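Local coordinates for protein CCMAN5 (Cellulosimicrobium cellulans, PDB 2XSG) that hydrolyses alpha-mannosidic linkages as a family 92 glycoside hydrolase and can be used in mannose-6-phosphate modification of yeast-produced lysosomal enzymes, at residues G111-V120 and P131-A140; D717-D727 and A745-S756. All coordinates share one frame; numbering follows the deposited sequence.

How the contacts relate
Both contacts join antiparallel strands but share no element, their centres lying about 49 Å apart. Contact 1, in the N-terminal domain of the family 92 fold, is mostly buried within a large antiparallel sheet; Y113 joins small and branched apolar residues on one face, while S114 and E137 on the other meet water and R148. Contact 2, in the catalytic domain, is only partly buried and belongs to a smaller mixed sheet. One face carries V721, F749 and M751, while the other is open to solvent around R750 but buried at Y720, beside helix 604-616. Contact 1 keeps one register from F112 to G118; a bulge shifts that of contact 2.

Contact 1 (G111-V120 and P131-A140); sequences GFYSVGLGNV and PGTIEAEVAA
With its CG anti to the backbone N (chi1 171°), Y113 extends on the same face as V138, whose CG2 sits between its own backbone N and carbonyl carbon. That methyl thus lies at the edge of the Y113 ring, near its plane, and 3.8 Å from Y113 CB. The ring then reaches onward, and the phenol OH is hydrogen-bonded to E106. Further along the same face the small A136 lets V115 and L117 pack against its CB, which lies 4.2 Å from V115 CG1 and equally close to L117 CD1. Small and branched apolar residues suit this side, because strand 58-63 covers it through I59 and F62. The two strands form an antiparallel ladder inside the large curled sheet of the N-terminal domain, flanked by strands 106-109 and 144-150. The backbone bond from V138 N to Y113 O, at 2.8 Å, is nearly straight; the bonds bend more toward the ends of the ladder. On the other face S114 OG rests 3.7 Å from E137 CG, and a water held by S114 OG at 2.8 Å donates to V138 O, already the acceptor for Y113 N. E137 sends its carboxylate on to a salt bridge with R148. E135 bends at chi2 (-76°), bringing OE1 to 3.6 Å from G116 CA; a CB at G116 would probably crowd E135 OE1 and T133 CG2, which suits glycine to the place.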
ATOM      1  N   GLY A 111     -15.977  -4.755  -3.981  1.00  4.39           N
ATOM      2  CA  GLY A 111     -16.565  -5.972  -3.429  1.00  4.26           C
ATOM      3  C   GLY A 111     -16.857  -7.086  -4.418  1.00  4.52           C
ATOM      4  O   GLY A 111     -17.274  -8.182  -4.017  1.00  4.68           O
ATOM      5  N   PHE A 112     -16.662  -6.823  -5.708  1.00  4.61           N
ATOM      6  CA  PHE A 112     -17.075  -7.783  -6.739  1.00  4.28           C
ATOM      7  C   PHE A 112     -16.203  -7.777  -7.974  1.00  4.24           C
ATOM      8  O   PHE A 112     -15.595  -6.775  -8.303  1.00  4.43           O
ATOM      9  CB  PHE A 112     -18.572  -7.620  -7.101  1.00  4.30           C
ATOM     10  CG  PHE A 112     -18.871  -6.515  -8.094  1.00  4.24           C
ATOM     11  CD1 PHE A 112     -18.946  -5.189  -7.679  1.00  5.64           C
ATOM     12  CD2 PHE A 112     -19.128  -6.813  -9.424  1.00  5.69           C
ATOM     13  CE1 PHE A 112     -19.243  -4.163  -8.574  1.00  7.08           C
ATOM     14  CE2 PHE A 112     -19.422  -5.800 -10.346  1.00  7.75           C
ATOM     15  CZ  PHE A 112     -19.469  -4.460  -9.914  1.00  8.10           C
ATOM     16  N   TYR A 113     -16.158  -8.914  -8.662  1.00  4.90           N
ATOM     17  CA  TYR A 113     -15.594  -8.970 -10.007  1.00  5.36           C
ATOM     18  C   TYR A 113     -16.354 -10.004 -10.861  1.00  5.85           C
ATOM     19  O   TYR A 113     -16.706 -11.079 -10.373  1.00  6.22           O
ATOM     20  CB  TYR A 113     -14.097  -9.286  -9.943  1.00  4.96           C
ATOM     21  CG  TYR A 113     -13.472  -9.564 -11.289  1.00  5.13           C
ATOM     22  CD1 TYR A 113     -13.575 -10.835 -11.872  1.00  5.28           C
ATOM     23  CD2 TYR A 113     -12.767  -8.584 -11.964  1.00  4.85           C
ATOM     24  CE1 TYR A 113     -13.005 -11.111 -13.093  1.00  4.04           C
ATOM     25  CE2 TYR A 113     -12.185  -8.848 -13.196  1.00  4.63           C
ATOM     26  CZ  TYR A 113     -12.309 -10.117 -13.754  1.00  5.72           C
ATOM     27  OH  TYR A 113     -11.761 -10.390 -14.982  1.00  5.62           O
ATOM     28  N   SER A 114     -16.623  -9.669 -12.122  1.00  5.28           N
ATOM     29  CA  SER A 114     -17.352 -10.586 -13.008  1.00  5.75           C
ATOM     30  C   SER A 114     -16.737 -10.580 -14.412  1.00  5.24           C
ATOM     31  O   SER A 114     -16.248  -9.535 -14.883  1.00  4.46           O
ATOM     32  CB  SER A 114     -18.856 -10.245 -13.045  1.00  6.19           C
ATOM     33  OG  SER A 114     -19.376  -9.952 -11.739  1.00  6.84           O
ATOM     34  N   VAL A 115     -16.734 -11.753 -15.060  1.00  4.90           N
ATOM     35  CA  VAL A 115     -16.140 -11.929 -16.394  1.00  4.53           C
ATOM     36  C   VAL A 115     -16.772 -13.131 -17.109  1.00  5.42           C
ATOM     37  O   VAL A 115     -17.136 -14.148 -16.478  1.00  5.42           O
ATOM     38  CB  VAL A 115     -14.593 -12.108 -16.327  1.00  4.69           C
ATOM     39  CG1 VAL A 115     -14.192 -13.428 -15.616  1.00  3.03           C
ATOM     40  CG2 VAL A 115     -13.954 -12.034 -17.734  1.00  4.48           C
ATOM     41  N   GLY A 116     -16.948 -12.985 -18.415  1.00  4.56           N
ATOM     42  CA  GLY A 116     -17.348 -14.100 -19.260  1.00  5.51           C
ATOM     43  C   GLY A 116     -16.110 -14.787 -19.794  1.00  5.85           C
ATOM     44  O   GLY A 116     -15.298 -14.172 -20.486  1.00  5.85           O
ATOM     45  N   LEU A 117     -15.952 -16.058 -19.436  1.00  5.87           N
ATOM     46  CA  LEU A 117     -14.796 -16.841 -19.847  1.00  5.77           C
ATOM     47  C   LEU A 117     -15.196 -17.783 -20.961  1.00  6.13           C
ATOM     48  O   LEU A 117     -16.257 -18.397 -20.889  1.00  6.77           O
ATOM     49  CB  LEU A 117     -14.243 -17.641 -18.656  1.00  5.55           C
ATOM     50  CG  LEU A 117     -13.772 -16.852 -17.430  1.00  4.53           C
ATOM     51  CD1 LEU A 117     -13.474 -17.811 -16.229  1.00  3.81           C
ATOM     52  CD2 LEU A 117     -12.563 -15.976 -17.788  1.00  3.95           C
ATOM     53  N   GLY A 118     -14.368 -17.870 -22.002  1.00  5.86           N
ATOM     54  CA  GLY A 118     -14.579 -18.840 -23.062  1.00  6.00           C
ATOM     55  C   GLY A 118     -14.515 -20.246 -22.504  1.00  5.95           C
ATOM     56  O   GLY A 118     -13.632 -20.575 -21.688  1.00  6.24           O
ATOM     57  N   ASN A 119     -15.475 -21.080 -22.905  1.00  6.38           N
ATOM     58  CA  ASN A 119     -15.569 -22.440 -22.368  1.00  5.77           C
ATOM     59  C   ASN A 119     -14.355 -23.250 -22.822  1.00  5.62           C
ATOM     60  O   ASN A 119     -13.806 -22.994 -23.891  1.00  6.19           O
ATOM     61  CB  ASN A 119     -16.883 -23.088 -22.813  1.00  5.22           C
ATOM     62  CG  ASN A 119     -17.167 -24.427 -22.134  1.00  5.39           C
ATOM     63  OD1 ASN A 119     -17.796 -25.295 -22.741  1.00  4.23           O
ATOM     64  ND2 ASN A 119     -16.710 -24.607 -20.880  1.00  2.00           N
ATOM     65  N   VAL A 120     -13.920 -24.192 -21.983  1.00  5.46           N
ATOM     66  CA  VAL A 120     -12.856 -25.128 -22.329  1.00  5.26           C
ATOM     67  C   VAL A 120     -13.275 -26.554 -21.948  1.00  5.83           C
ATOM     68  O   VAL A 120     -13.937 -26.765 -20.917  1.00  5.79           O
ATOM     69  CB  VAL A 120     -11.478 -24.746 -21.695  1.00  5.16           C
ATOM     70  CG1 VAL A 120     -11.010 -23.386 -22.206  1.00  3.80           C
ATOM     71  CG2 VAL A 120     -11.543 -24.746 -20.147  1.00  4.56           C
ATOM     72  N   PRO A 131     -17.268 -24.540 -27.438  1.00  9.66           N
ATOM     73  CA  PRO A 131     -18.443 -23.674 -27.590  1.00  9.45           C
ATOM     74  C   PRO A 131     -19.006 -23.180 -26.266  1.00  9.19           C
ATOM     75  O   PRO A 131     -19.007 -23.920 -25.269  1.00  9.31           O
ATOM     76  CB  PRO A 131     -19.479 -24.590 -28.271  1.00  9.62           C
ATOM     77  CG  PRO A 131     -18.844 -25.945 -28.383  1.00  9.92           C
ATOM     78  CD  PRO A 131     -17.368 -25.704 -28.341  1.00  9.81           C
ATOM     79  N   GLY A 132     -19.446 -21.927 -26.250  1.00  9.04           N
ATOM     80  CA  GLY A 132     -20.166 -21.389 -25.106  1.00  9.13           C
ATOM     81  C   GLY A 132     -19.327 -20.618 -24.102  1.00  9.14           C
ATOM     82  O   GLY A 132     -18.112 -20.476 -24.251  1.00  9.38           O
ATOM     83  N   THR A 133     -19.988 -20.137 -23.055  1.00  9.04           N
ATOM     84  CA  THR A 133     -19.371 -19.211 -22.115  1.00  8.85           C
ATOM     85  C   THR A 133     -19.547 -19.675 -20.678  1.00  8.29           C
ATOM     86  O   THR A 133     -20.634 -20.105 -20.292  1.00  8.01           O
ATOM     87  CB  THR A 133     -19.929 -17.780 -22.362  1.00  8.93           C
ATOM     88  OG1 THR A 133     -19.484 -17.344 -23.651  1.00 10.00           O
ATOM     89  CG2 THR A 133     -19.440 -16.782 -21.324  1.00 10.22           C
ATOM     90  N   ILE A 134     -18.460 -19.641 -19.906  1.00  7.43           N
ATOM     91  CA  ILE A 134     -18.558 -19.823 -18.474  1.00  7.14           C
ATOM     92  C   ILE A 134     -18.649 -18.421 -17.858  1.00  7.46           C
ATOM     93  O   ILE A 134     -17.670 -17.660 -17.863  1.00  7.29           O
ATOM     94  CB  ILE A 134     -17.352 -20.587 -17.875  1.00  7.40           C
ATOM     95  CG1 ILE A 134     -17.177 -21.974 -18.531  1.00  6.98           C
ATOM     96  CG2 ILE A 134     -17.508 -20.709 -16.362  1.00  6.76           C
ATOM     97  CD1 ILE A 134     -15.822 -22.624 -18.223  1.00  9.09           C
ATOM     98  N   GLU A 135     -19.837 -18.075 -17.364  1.00  7.05           N
ATOM     99  CA  GLU A 135     -20.054 -16.761 -16.762  1.00  7.03           C
ATOM    100  C   GLU A 135     -19.582 -16.872 -15.323  1.00  6.45           C
ATOM    101  O   GLU A 135     -20.085 -17.688 -14.575  1.00  6.35           O
ATOM    102  CB  GLU A 135     -21.534 -16.349 -16.821  1.00  7.47           C
ATOM    103  CG  GLU A 135     -22.113 -16.175 -18.252  1.00 11.01           C
ATOM    104  CD  GLU A 135     -21.690 -14.872 -18.948  1.00 16.08           C
ATOM    105  OE1 GLU A 135     -20.872 -14.084 -18.399  1.00 18.15           O
ATOM    106  OE2 GLU A 135     -22.184 -14.630 -20.070  1.00 19.94           O
ATOM    107  N   ALA A 136     -18.584 -16.078 -14.963  1.00  5.84           N
ATOM    108  CA  ALA A 136     -18.006 -16.137 -13.639  1.00  5.25           C
ATOM    109  C   ALA A 136     -18.302 -14.848 -12.887  1.00  4.73           C
ATOM    110  O   ALA A 136     -18.054 -13.755 -13.382  1.00  4.61           O
ATOM    111  CB  ALA A 136     -16.527 -16.367 -13.732  1.00  5.11           C
ATOM    112  N   GLU A 137     -18.831 -14.996 -11.681  1.00  3.93           N
ATOM    113  CA  GLU A 137     -19.002 -13.877 -10.776  1.00  3.46           C
ATOM    114  C   GLU A 137     -18.345 -14.224  -9.425  1.00  3.15           C
ATOM    115  O   GLU A 137     -18.585 -15.299  -8.875  1.00  2.65           O
ATOM    116  CB  GLU A 137     -20.484 -13.626 -10.536  1.00  3.89           C
ATOM    117  CG  GLU A 137     -21.274 -13.087 -11.717  1.00  3.76           C
ATOM    118  CD  GLU A 137     -22.763 -13.211 -11.484  1.00  3.02           C
ATOM    119  OE1 GLU A 137     -23.391 -12.211 -11.129  1.00  2.00           O
ATOM    120  OE2 GLU A 137     -23.298 -14.331 -11.599  1.00  4.37           O
ATOM    121  N   VAL A 138     -17.512 -13.324  -8.911  1.00  2.60           N
ATOM    122  CA  VAL A 138     -17.011 -13.433  -7.539  1.00  2.00           C
ATOM    123  C   VAL A 138     -17.348 -12.162  -6.735  1.00  2.22           C
ATOM    124  O   VAL A 138     -17.506 -11.069  -7.307  1.00  2.00           O
ATOM    125  CB  VAL A 138     -15.481 -13.735  -7.487  1.00  2.03           C
ATOM    126  CG1 VAL A 138     -15.180 -15.076  -8.164  1.00  2.00           C
ATOM    127  CG2 VAL A 138     -14.648 -12.622  -8.174  1.00  2.00           C
ATOM    128  N   ALA A 139     -17.496 -12.329  -5.417  1.00  2.00           N
ATOM    129  CA  ALA A 139     -17.574 -11.216  -4.480  1.00  2.00           C
ATOM    130  C   ALA A 139     -16.783 -11.573  -3.219  1.00  2.00           C
ATOM    131  O   ALA A 139     -16.431 -12.740  -3.023  1.00  2.00           O
ATOM    132  CB  ALA A 139     -19.021 -10.916  -4.128  1.00  2.00           C
ATOM    133  N   ALA A 140     -16.537 -10.584  -2.362  1.00  2.28           N
ATOM    134  CA  ALA A 140     -15.771 -10.808  -1.130  1.00  3.29           C
ATOM    135  C   ALA A 140     -16.395 -10.188   0.101  1.00  4.45           C
ATOM    136  O   ALA A 140     -16.983  -9.112   0.020  1.00  4.72           O
ATOM    137  CB  ALA A 140     -14.337 -10.271  -1.287  1.00  3.15           C
TER
HETATM  138  O   HOH W   1     -19.466 -10.497  -9.029  1.00  2.87           O

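Contact 2 (D717-D727 and A745-S756); sequences DAFYVQSATLD and ADLAFRMGEQPS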
ATOM      1  N   ASP A 717      -6.746  25.965 -13.284  1.00  7.91           N
ATOM      2  CA  ASP A 717      -5.795  27.055 -13.422  1.00  7.77           C
ATOM      3  C   ASP A 717      -5.627  27.779 -12.099  1.00  7.01           C
ATOM      4  O   ASP A 717      -4.572  28.353 -11.833  1.00  7.40           O
ATOM      5  CB  ASP A 717      -6.267  28.050 -14.492  1.00  8.17           C
ATOM      6  CG  ASP A 717      -6.242  27.467 -15.901  1.00 10.84           C
ATOM      7  OD1 ASP A 717      -5.204  26.917 -16.321  1.00 10.92           O
ATOM      8  OD2 ASP A 717      -7.270  27.589 -16.604  1.00 13.87           O
ATOM      9  N   ALA A 718      -6.665  27.766 -11.276  1.00  6.05           N
ATOM     10  CA  ALA A 718      -6.631  28.476 -10.001  1.00  5.28           C
ATOM     11  C   ALA A 718      -6.249  27.527  -8.868  1.00  4.70           C
ATOM     12  O   ALA A 718      -7.093  27.097  -8.081  1.00  4.04           O
ATOM     13  CB  ALA A 718      -7.971  29.180  -9.720  1.00  5.44           C
ATOM     14  N   PHE A 719      -4.958  27.228  -8.780  1.00  4.10           N
ATOM     15  CA  PHE A 719      -4.457  26.259  -7.806  1.00  3.86           C
ATOM     16  C   PHE A 719      -3.526  26.885  -6.755  1.00  3.97           C
ATOM     17  O   PHE A 719      -2.882  26.170  -5.991  1.00  3.75           O
ATOM     18  CB  PHE A 719      -3.771  25.088  -8.536  1.00  3.22           C
ATOM     19  CG  PHE A 719      -2.732  25.520  -9.531  1.00  3.95           C
ATOM     20  CD1 PHE A 719      -1.475  25.940  -9.106  1.00  4.35           C
ATOM     21  CD2 PHE A 719      -3.014  25.515 -10.902  1.00  3.62           C
ATOM     22  CE1 PHE A 719      -0.512  26.352 -10.028  1.00  5.28           C
ATOM     23  CE2 PHE A 719      -2.060  25.913 -11.823  1.00  4.96           C
ATOM     24  CZ  PHE A 719      -0.806  26.340 -11.389  1.00  5.74           C
ATOM     25  N   TYR A 720      -3.436  28.216  -6.742  1.00  4.67           N
ATOM     26  CA  TYR A 720      -2.604  28.946  -5.767  1.00  5.07           C
ATOM     27  C   TYR A 720      -3.503  29.518  -4.690  1.00  5.55           C
ATOM     28  O   TYR A 720      -4.578  30.055  -4.989  1.00  5.52           O
ATOM     29  CB  TYR A 720      -1.858  30.119  -6.414  1.00  5.24           C
ATOM     30  CG  TYR A 720      -0.775  29.772  -7.426  1.00  6.67           C
ATOM     31  CD1 TYR A 720       0.447  29.257  -7.011  1.00  6.37           C
ATOM     32  CD2 TYR A 720      -0.968  29.994  -8.786  1.00  7.96           C
ATOM     33  CE1 TYR A 720       1.429  28.948  -7.908  1.00  6.51           C
ATOM     34  CE2 TYR A 720       0.029  29.687  -9.716  1.00  7.73           C
ATOM     35  CZ  TYR A 720       1.236  29.173  -9.255  1.00  8.26           C
ATOM     36  OH  TYR A 720       2.249  28.854 -10.131  1.00  7.74           O
ATOM     37  N   VAL A 721      -3.067  29.409  -3.436  1.00  5.85           N
ATOM     38  CA  VAL A 721      -3.801  29.989  -2.311  1.00  6.16           C
ATOM     39  C   VAL A 721      -3.562  31.499  -2.284  1.00  7.12           C
ATOM     40  O   VAL A 721      -2.434  31.935  -2.414  1.00  6.45           O
ATOM     41  CB  VAL A 721      -3.405  29.333  -0.977  1.00  6.12           C
ATOM     42  CG1 VAL A 721      -4.083  30.028   0.199  1.00  5.73           C
ATOM     43  CG2 VAL A 721      -3.749  27.834  -1.009  1.00  5.10           C
ATOM     44  N   GLN A 722      -4.640  32.281  -2.172  1.00  8.00           N
ATOM     45  CA  GLN A 722      -4.544  33.749  -2.116  1.00  8.68           C
ATOM     46  C   GLN A 722      -4.683  34.249  -0.687  1.00  8.92           C
ATOM     47  O   GLN A 722      -4.094  35.255  -0.320  1.00  8.96           O
ATOM     48  CB  GLN A 722      -5.632  34.406  -2.979  1.00  8.57           C
ATOM     49  CG  GLN A 722      -5.693  33.883  -4.398  1.00  9.81           C
ATOM     50  CD  GLN A 722      -4.381  34.078  -5.173  1.00 12.18           C
ATOM     51  OE1 GLN A 722      -3.736  33.104  -5.599  1.00 13.94           O
ATOM     52  NE2 GLN A 722      -3.992  35.330  -5.368  1.00  8.05           N
ATOM     53  N   SER A 723      -5.498  33.551   0.098  1.00  9.09           N
ATOM     54  CA  SER A 723      -5.726  33.886   1.497  1.00  9.44           C
ATOM     55  C   SER A 723      -6.418  32.694   2.123  1.00  9.01           C
ATOM     56  O   SER A 723      -6.861  31.790   1.400  1.00  9.05           O
ATOM     57  CB  SER A 723      -6.595  35.144   1.636  1.00  8.98           C
ATOM     58  OG  SER A 723      -7.956  34.829   1.423  1.00 11.30           O
ATOM     59  N   ALA A 724      -6.509  32.682   3.455  1.00  8.69           N
ATOM     60  CA  ALA A 724      -7.134  31.555   4.168  1.00  8.65           C
ATOM     61  C   ALA A 724      -7.762  31.991   5.473  1.00  8.45           C
ATOM     62  O   ALA A 724      -7.338  32.992   6.055  1.00  8.73           O
ATOM     63  CB  ALA A 724      -6.104  30.460   4.419  1.00  8.14           C
ATOM     64  N   THR A 725      -8.780  31.251   5.919  1.00  8.70           N
ATOM     65  CA  THR A 725      -9.296  31.355   7.296  1.00  8.30           C
ATOM     66  C   THR A 725      -9.382  29.986   7.967  1.00  8.60           C
ATOM     67  O   THR A 725      -9.563  28.958   7.294  1.00  8.03           O
ATOM     68  CB  THR A 725     -10.701  32.023   7.406  1.00  8.21           C
ATOM     69  OG1 THR A 725     -11.689  31.252   6.716  1.00  7.98           O
ATOM     70  CG2 THR A 725     -10.700  33.463   6.894  1.00  9.20           C
ATOM     71  N   LEU A 726      -9.258  29.994   9.293  1.00  8.15           N
ATOM     72  CA  LEU A 726      -9.442  28.811  10.130  1.00  8.74           C
ATOM     73  C   LEU A 726     -10.538  29.120  11.150  1.00  9.14           C
ATOM     74  O   LEU A 726     -10.379  30.014  11.996  1.00  9.13           O
ATOM     75  CB  LEU A 726      -8.140  28.430  10.852  1.00  7.66           C
ATOM     76  CG  LEU A 726      -8.214  27.176  11.744  1.00 10.14           C
ATOM     77  CD1 LEU A 726      -8.583  25.907  10.936  1.00  8.04           C
ATOM     78  CD2 LEU A 726      -6.916  26.959  12.543  1.00  9.42           C
ATOM     79  N   ASP A 727     -11.662  28.409  11.036  1.00  9.78           N
ATOM     80  CA  ASP A 727     -12.844  28.653  11.878  1.00  9.93           C
ATOM     81  C   ASP A 727     -13.191  30.147  11.901  1.00 10.80           C
ATOM     82  O   ASP A 727     -13.397  30.735  12.977  1.00 10.54           O
ATOM     83  CB  ASP A 727     -12.603  28.134  13.299  1.00  9.71           C
ATOM     84  CG  ASP A 727     -12.445  26.615  13.357  1.00  9.24           C
ATOM     85  OD1 ASP A 727     -12.908  25.914  12.443  1.00  7.43           O
ATOM     86  OD2 ASP A 727     -11.867  26.112  14.342  1.00 10.91           O
ATOM     87  N   ALA A 745     -12.516  21.272  12.345  1.00  9.08           N
ATOM     88  CA  ALA A 745     -12.317  22.662  11.949  1.00  9.46           C
ATOM     89  C   ALA A 745     -12.849  22.984  10.535  1.00  9.25           C
ATOM     90  O   ALA A 745     -13.050  22.082   9.711  1.00  8.40           O
ATOM     91  CB  ALA A 745     -10.844  23.028  12.052  1.00  9.58           C
ATOM     92  N   ASP A 746     -13.091  24.273  10.283  1.00  9.11           N
ATOM     93  CA  ASP A 746     -13.418  24.774   8.956  1.00  9.46           C
ATOM     94  C   ASP A 746     -12.208  25.507   8.410  1.00  9.05           C
ATOM     95  O   ASP A 746     -11.922  26.639   8.822  1.00  9.58           O
ATOM     96  CB  ASP A 746     -14.603  25.753   8.993  1.00 10.09           C
ATOM     97  CG  ASP A 746     -15.908  25.077   9.341  1.00 11.28           C
ATOM     98  OD1 ASP A 746     -16.452  25.390  10.407  1.00 14.43           O
ATOM     99  OD2 ASP A 746     -16.387  24.240   8.556  1.00 13.09           O
ATOM    100  N   LEU A 747     -11.494  24.864   7.495  1.00  8.76           N
ATOM    101  CA  LEU A 747     -10.339  25.486   6.846  1.00  7.98           C
ATOM    102  C   LEU A 747     -10.780  25.931   5.454  1.00  8.22           C
ATOM    103  O   LEU A 747     -11.103  25.106   4.602  1.00  7.24           O
ATOM    104  CB  LEU A 747      -9.171  24.504   6.779  1.00  7.99           C
ATOM    105  CG  LEU A 747      -7.833  24.905   6.132  1.00  7.49           C
ATOM    106  CD1 LEU A 747      -7.140  25.994   6.934  1.00  5.44           C
ATOM    107  CD2 LEU A 747      -6.930  23.690   6.020  1.00  5.62           C
ATOM    108  N   ALA A 748     -10.823  27.243   5.245  1.00  8.02           N
ATOM    109  CA  ALA A 748     -11.333  27.810   4.007  1.00  8.59           C
ATOM    110  C   ALA A 748     -10.249  28.547   3.243  1.00  8.99           C
ATOM    111  O   ALA A 748      -9.715  29.539   3.727  1.00  9.19           O
ATOM    112  CB  ALA A 748     -12.490  28.749   4.298  1.00  8.31           C
ATOM    113  N   PHE A 749      -9.941  28.077   2.044  1.00  8.99           N
ATOM    114  CA  PHE A 749      -8.970  28.760   1.201  1.00  9.99           C
ATOM    115  C   PHE A 749      -9.634  29.586   0.098  1.00 10.21           C
ATOM    116  O   PHE A 749     -10.688  29.215  -0.402  1.00 11.20           O
ATOM    117  CB  PHE A 749      -7.998  27.759   0.580  1.00  9.56           C
ATOM    118  CG  PHE A 749      -7.153  27.041   1.578  1.00 10.07           C
ATOM    119  CD1 PHE A 749      -6.125  27.706   2.247  1.00  8.43           C
ATOM    120  CD2 PHE A 749      -7.374  25.698   1.852  1.00  8.30           C
ATOM    121  CE1 PHE A 749      -5.340  27.038   3.176  1.00  9.12           C
ATOM    122  CE2 PHE A 749      -6.603  25.031   2.778  1.00  8.51           C
ATOM    123  CZ  PHE A 749      -5.576  25.693   3.440  1.00  8.05           C
ATOM    124  N   ARG A 750      -9.013  30.706  -0.258  1.00 10.30           N
ATOM    125  CA  ARG A 750      -9.399  31.476  -1.444  1.00 11.09           C
ATOM    126  C   ARG A 750      -8.333  31.208  -2.508  1.00  9.87           C
ATOM    127  O   ARG A 750      -7.151  31.494  -2.301  1.00  9.51           O
ATOM    128  CB  ARG A 750      -9.490  32.976  -1.101  1.00 11.87           C
ATOM    129  CG  ARG A 750     -10.085  33.890  -2.192  1.00 17.10           C
ATOM    130  CD  ARG A 750     -10.128  35.380  -1.738  1.00 23.45           C
ATOM    131  NE  ARG A 750     -10.825  35.545  -0.453  1.00 28.09           N
ATOM    132  CZ  ARG A 750     -10.965  36.693   0.222  1.00 30.24           C
ATOM    133  NH1 ARG A 750     -10.459  37.837  -0.243  1.00 30.82           N
ATOM    134  NH2 ARG A 750     -11.621  36.693   1.383  1.00 30.72           N
ATOM    135  N   MET A 751      -8.746  30.630  -3.634  1.00  9.54           N
ATOM    136  CA  MET A 751      -7.808  30.227  -4.694  1.00  8.36           C
ATOM    137  C   MET A 751      -7.750  31.238  -5.826  1.00  8.95           C
ATOM    138  O   MET A 751      -8.687  32.005  -6.027  1.00  8.99           O
ATOM    139  CB  MET A 751      -8.194  28.863  -5.243  1.00  8.41           C
ATOM    140  CG  MET A 751      -8.441  27.808  -4.190  1.00  7.45           C
ATOM    141  SD  MET A 751      -6.990  27.495  -3.156  1.00  7.68           S
ATOM    142  CE  MET A 751      -5.894  26.596  -4.238  1.00 10.18           C
ATOM    143  N   GLY A 752      -6.650  31.232  -6.574  1.00  8.70           N
ATOM    144  CA  GLY A 752      -6.472  32.153  -7.696  1.00  8.95           C
ATOM    145  C   GLY A 752      -5.445  31.618  -8.675  1.00  9.15           C
ATOM    146  O   GLY A 752      -4.754  30.630  -8.406  1.00  9.21           O
ATOM    147  N   GLU A 753      -5.333  32.283  -9.809  1.00  9.81           N
ATOM    148  CA  GLU A 753      -4.546  31.782 -10.918  1.00 10.36           C
ATOM    149  C   GLU A 753      -3.080  32.228 -10.864  1.00 10.33           C
ATOM    150  O   GLU A 753      -2.260  31.754 -11.658  1.00  9.40           O
ATOM    151  CB  GLU A 753      -5.205  32.182 -12.245  1.00 11.05           C
ATOM    152  CG  GLU A 753      -6.530  31.450 -12.479  1.00 12.54           C
ATOM    153  CD  GLU A 753      -7.140  31.704 -13.842  1.00 15.73           C
ATOM    154  OE1 GLU A 753      -6.391  32.042 -14.786  1.00 14.73           O
ATOM    155  OE2 GLU A 753      -8.377  31.538 -13.973  1.00 16.12           O
ATOM    156  N   GLN A 754      -2.761  33.126  -9.931  1.00 10.03           N
ATOM    157  CA  GLN A 754      -1.397  33.624  -9.772  1.00 10.20           C
ATOM    158  C   GLN A 754      -0.835  33.301  -8.396  1.00  9.49           C
ATOM    159  O   GLN A 754      -1.586  33.241  -7.436  1.00  9.00           O
ATOM    160  CB  GLN A 754      -1.341  35.147  -9.997  1.00 11.06           C
ATOM    161  CG  GLN A 754      -2.253  35.693 -11.106  1.00 13.06           C
ATOM    162  CD  GLN A 754      -1.857  35.196 -12.479  1.00 16.61           C
ATOM    163  OE1 GLN A 754      -0.683  34.911 -12.732  1.00 17.23           O
ATOM    164  NE2 GLN A 754      -2.839  35.098 -13.388  1.00 18.38           N
ATOM    165  N   PRO A 755       0.498  33.096  -8.295  1.00  9.53           N
ATOM    166  CA  PRO A 755       1.143  32.949  -6.983  1.00  9.59           C
ATOM    167  C   PRO A 755       0.904  34.178  -6.099  1.00 10.05           C
ATOM    168  O   PRO A 755       0.901  35.322  -6.596  1.00  9.61           O
ATOM    169  CB  PRO A 755       2.652  32.861  -7.305  1.00  9.37           C
ATOM    170  CG  PRO A 755       2.764  32.639  -8.745  1.00 10.40           C
ATOM    171  CD  PRO A 755       1.458  33.017  -9.414  1.00  9.48           C
ATOM    172  N   SER A 756       0.716  33.941  -4.803  1.00 10.18           N
ATOM    173  CA  SER A 756       0.597  35.025  -3.830  1.00 10.96           C
ATOM    174  C   SER A 756       1.660  34.848  -2.742  1.00 11.81           C
ATOM    175  O   SER A 756       2.348  33.816  -2.695  1.00 11.79           O
ATOM    176  CB  SER A 756      -0.810  35.051  -3.221  1.00 10.50           C
ATOM    177  OG  SER A 756      -0.907  34.164  -2.119  1.00 10.14           O
TER
HETATM  178  O   HOH W   2      -2.721  29.558 -13.202  1.00  6.98           O
HETATM  179  O   HOH W   3       0.141  31.256  -3.541  1.00  5.49           O
HETATM  180  O   HOH W   4     -12.785  29.181   8.361  1.00  9.60           O
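Y720 lies alongside P755, the two side chains pointing the same way. CB starts 3.3 Å from Q754 O, and chi1 of -67° sets CG beside the backbone N, still near that oxygen. CD1 lies against P755 CA and CE1 against P755 CG; CD2 passes P755 N at 3.5 Å, CE2 meets P755 CD at 3.6 Å, and CZ and OH run along P755 CG. P755 CD sits over the ring face, 3.9 Å from its centroid and 21° off the normal, a CH-pi contact, while F719 CE1 lies over the opposite face. A serine in place of Y720 would probably leave P755 without its ring and F719 without the face it covers, freeing the tail after the strand to shift. That tail is also tied by S756 OG, which donates to a lone pair of V721 O at 2.7 Å. Apolar V721 suits a face lined by F749 and M751, its CG1 3.7 Å from F749 CD1. On the sheet's other face S723 OG lies over one face of the R750 guanidinium, offset toward the rim. Q722 N gives to R750 O and R750 N to S723 O, so two residues face one: a classic beta bulge in the mixed sheet.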